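Local coordinates for phosphate-specific transport system accessory protein PhoU homolog (Streptococcus pneumoniae, PDB 2I0M) that probably takes part in the regulation of phosphate uptake as a zinc-binding, all-helical homodimer, at residues 95-100 and 188-193. Residues are numbered along the deposited sequence; the frame is centred on the assembly and turned at random.
Sequences DHMAGI and GHLERF. With ZN (zinc ion), chain B; ZN (zinc ion), chain D.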
ATOM      1  N   ASP A  95       2.679  -5.567  -9.156  1.00 39.64           N
ATOM      2  CA  ASP A  95       3.168  -6.700  -8.337  1.00 38.86           C
ATOM      3  C   ASP A  95       2.027  -7.609  -7.831  1.00 38.84           C
ATOM      4  O   ASP A  95       2.188  -8.815  -7.727  1.00 38.99           O
ATOM      5  CB  ASP A  95       3.920  -6.194  -7.113  1.00 38.56           C
ATOM      6  CG  ASP A  95       5.217  -5.459  -7.448  1.00 38.80           C
ATOM      7  OD1 ASP A  95       5.872  -5.678  -8.510  1.00 33.61           O
ATOM      8  OD2 ASP A  95       5.610  -4.666  -6.566  1.00 40.33           O
ATOM      9  N   HIS A  96       0.885  -7.012  -7.512  1.00 38.63           N
ATOM     10  CA  HIS A  96      -0.261  -7.735  -6.972  1.00 38.69           C
ATOM     11  C   HIS A  96      -0.986  -8.506  -8.059  1.00 38.61           C
ATOM     12  O   HIS A  96      -1.636  -9.514  -7.782  1.00 38.95           O
ATOM     13  CB  HIS A  96      -1.230  -6.786  -6.240  1.00 39.06           C
ATOM     14  CG  HIS A  96      -0.829  -6.504  -4.827  1.00 38.31           C
ATOM     15  ND1 HIS A  96      -0.349  -5.281  -4.421  1.00 40.43           N
ATOM     16  CD2 HIS A  96      -0.786  -7.302  -3.739  1.00 39.89           C
ATOM     17  CE1 HIS A  96      -0.038  -5.335  -3.138  1.00 40.59           C
ATOM     18  NE2 HIS A  96      -0.294  -6.552  -2.699  1.00 39.96           N
ATOM     19  N   MET A  97      -0.850  -8.039  -9.296  1.00 37.78           N
ATOM     20  CA  MET A  97      -1.302  -8.792 -10.443  1.00 37.21           C
ATOM     21  C   MET A  97      -0.350  -9.971 -10.769  1.00 37.96           C
ATOM     22  O   MET A  97      -0.820 -11.049 -11.152  1.00 38.12           O
ATOM     23  CB  MET A  97      -1.555  -7.857 -11.635  1.00 37.03           C
ATOM     24  CG  MET A  97      -2.712  -6.829 -11.390  1.00 35.13           C
ATOM     25  SD  MET A  97      -4.332  -7.536 -10.896  1.00 30.94           S
ATOM     26  CE  MET A  97      -4.264  -7.618  -9.126  1.00 35.99           C
ATOM     27  N   ALA A  98       0.963  -9.778 -10.607  1.00 37.79           N
ATOM     28  CA  ALA A  98       1.926 -10.890 -10.686  1.00 38.27           C
ATOM     29  C   ALA A  98       1.696 -11.887  -9.557  1.00 38.53           C
ATOM     30  O   ALA A  98       1.918 -13.087  -9.739  1.00 39.41           O
ATOM     31  CB  ALA A  98       3.383 -10.387 -10.645  1.00 38.02           C
ATOM     32  N   GLY A  99       1.267 -11.382  -8.398  1.00 38.42           N
ATOM     33  CA  GLY A  99       0.948 -12.209  -7.237  1.00 38.21           C
ATOM     34  C   GLY A  99      -0.200 -13.163  -7.507  1.00 38.38           C
ATOM     35  O   GLY A  99      -0.119 -14.331  -7.153  1.00 38.97           O
ATOM     36  N   ILE A 100      -1.251 -12.663  -8.161  1.00 38.15           N
ATOM     37  CA  ILE A 100      -2.395 -13.478  -8.609  1.00 37.37           C
ATOM     38  C   ILE A 100      -1.966 -14.551  -9.626  1.00 37.68           C
ATOM     39  O   ILE A 100      -2.429 -15.698  -9.588  1.00 36.91           O
ATOM     40  CB  ILE A 100      -3.510 -12.601  -9.222  1.00 36.63           C
ATOM     41  CG1 ILE A 100      -4.156 -11.722  -8.156  1.00 36.18           C
ATOM     42  CG2 ILE A 100      -4.581 -13.462  -9.892  1.00 36.92           C
ATOM     43  CD1 ILE A 100      -5.421 -10.951  -8.629  1.00 36.73           C
ATOM     44  N   GLY A 188      -6.841 -10.961  -1.570  1.00 39.32           N
ATOM     45  CA  GLY A 188      -5.981  -9.974  -0.927  1.00 39.70           C
ATOM     46  C   GLY A 188      -5.224  -9.121  -1.938  1.00 40.27           C
ATOM     47  O   GLY A 188      -4.995  -7.921  -1.707  1.00 40.16           O
ATOM     48  N   HIS A 189      -4.831  -9.732  -3.056  1.00 40.09           N
ATOM     49  CA  HIS A 189      -4.142  -9.012  -4.128  1.00 40.45           C
ATOM     50  C   HIS A 189      -5.055  -8.019  -4.834  1.00 40.23           C
ATOM     51  O   HIS A 189      -4.610  -6.934  -5.208  1.00 40.61           O
ATOM     52  CB  HIS A 189      -3.528  -9.970  -5.145  1.00 40.57           C
ATOM     53  CG  HIS A 189      -2.276 -10.634  -4.665  1.00 41.31           C
ATOM     54  ND1 HIS A 189      -1.203  -9.925  -4.171  1.00 40.29           N
ATOM     55  CD2 HIS A 189      -1.916 -11.941  -4.622  1.00 42.15           C
ATOM     56  CE1 HIS A 189      -0.243 -10.765  -3.821  1.00 41.88           C
ATOM     57  NE2 HIS A 189      -0.651 -11.995  -4.082  1.00 43.21           N
ATOM     58  N   LEU A 190      -6.315  -8.399  -5.015  1.00 40.02           N
ATOM     59  CA  LEU A 190      -7.318  -7.538  -5.623  1.00 40.00           C
ATOM     60  C   LEU A 190      -7.688  -6.409  -4.689  1.00 40.66           C
ATOM     61  O   LEU A 190      -7.862  -5.269  -5.123  1.00 40.75           O
ATOM     62  CB  LEU A 190      -8.585  -8.331  -5.979  1.00 39.90           C
ATOM     63  CG  LEU A 190      -8.613  -9.089  -7.305  1.00 38.83           C
ATOM     64  CD1 LEU A 190      -9.869  -9.938  -7.432  1.00 37.05           C
ATOM     65  CD2 LEU A 190      -8.508  -8.100  -8.461  1.00 38.89           C
ATOM     66  N   GLU A 191      -7.823  -6.730  -3.403  1.00 41.17           N
ATOM     67  CA  GLU A 191      -8.171  -5.731  -2.418  1.00 41.99           C
ATOM     68  C   GLU A 191      -7.070  -4.647  -2.354  1.00 42.82           C
ATOM     69  O   GLU A 191      -7.397  -3.463  -2.343  1.00 43.29           O
ATOM     70  CB  GLU A 191      -8.455  -6.386  -1.054  1.00 42.06           C
ATOM     71  CG  GLU A 191      -9.161  -5.481  -0.032  1.00 43.12           C
ATOM     72  CD  GLU A 191      -8.240  -4.421   0.582  1.00 43.58           C
ATOM     73  OE1 GLU A 191      -7.022  -4.676   0.702  1.00 43.45           O
ATOM     74  OE2 GLU A 191      -8.740  -3.332   0.946  1.00 44.05           O
ATOM     75  N   ARG A 192      -5.793  -5.059  -2.337  1.00 43.55           N
ATOM     76  CA  ARG A 192      -4.636  -4.138  -2.389  1.00 44.73           C
ATOM     77  C   ARG A 192      -4.554  -3.316  -3.674  1.00 44.40           C
ATOM     78  O   ARG A 192      -4.349  -2.102  -3.621  1.00 44.76           O
ATOM     79  CB  ARG A 192      -3.302  -4.879  -2.208  1.00 45.34           C
ATOM     80  CG  ARG A 192      -3.135  -5.596  -0.910  1.00 48.83           C
ATOM     81  CD  ARG A 192      -3.016  -4.631   0.239  1.00 57.55           C
ATOM     82  NE  ARG A 192      -1.638  -4.166   0.417  1.00 62.80           N
ATOM     83  CZ  ARG A 192      -1.152  -3.063  -0.136  1.00 65.87           C
ATOM     84  NH1 ARG A 192      -1.933  -2.291  -0.891  1.00 69.29           N
ATOM     85  NH2 ARG A 192       0.104  -2.720   0.083  1.00 67.84           N
ATOM     86  N   PHE A 193      -4.689  -3.989  -4.815  1.00 44.20           N
ATOM     87  CA  PHE A 193      -4.816  -3.348  -6.131  1.00 43.90           C
ATOM     88  C   PHE A 193      -5.764  -2.162  -6.081  1.00 44.00           C
ATOM     89  O   PHE A 193      -5.409  -1.059  -6.482  1.00 43.68           O
ATOM     90  CB  PHE A 193      -5.327  -4.381  -7.144  1.00 43.68           C
ATOM     91  CG  PHE A 193      -5.374  -3.904  -8.564  1.00 42.96           C
ATOM     92  CD1 PHE A 193      -4.241  -3.953  -9.369  1.00 43.71           C
ATOM     93  CD2 PHE A 193      -6.571  -3.480  -9.125  1.00 44.07           C
ATOM     94  CE1 PHE A 193      -4.297  -3.549 -10.718  1.00 43.20           C
ATOM     95  CE2 PHE A 193      -6.637  -3.067 -10.465  1.00 44.93           C
ATOM     96  CZ  PHE A 193      -5.495  -3.105 -11.258  1.00 43.93           C
TER
HETATM   97 ZN    ZN B 217      -9.812  -1.824   0.221  1.00 57.88          ZN
HETATM   98 ZN    ZN D 219       7.356  -3.673  -6.326  1.00 46.45          ZN
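His96 and His189 face each other, their CA atoms 5.0 Å apart, where the helical segments 95-100 and 188-193 run antiparallel at 165° with axes 8.8 Å apart. The His96 ring lies against the start of the Arg192 side chain, whose CB sits over the ring centre, 3.5 Å from the centroid, as a CH-pi contact. The Arg192 chain is bent at chi2 and chi3, and one guanidinium face lies over His96 CE1, while NH2 is hydrogen-bonded to Tyr196 OH. The His189 ring lies over the backbone of Gly99 in a second CH-pi contact: Gly99 CA is 3.5 Å from His189 NE2, offset toward the rim. The two imidazoles meet rim to rim, planes 56° apart, but too closely in the model, so this pair's detail is doubtful. Toward the interior, the bent Met97 chain sets SD over one face of Phe193, 4.3 Å from the ring centroid, a Met-aromatic contact, and Ile100 CD1 packs 3.9 Å from Leu190 CG. Helices 5-35 and 117-136 also touch this apolar group. Asp95 and Glu191 bind separate zinc ions, Asp95 with Glu91 and Asp214 of the second subunit, Glu191 with Asp156 and Asp195. The contact thus joins helices 74-105 and 177-209, one from each PhoU sequence range, within the antiparallel helical bundle of the PhoU fold.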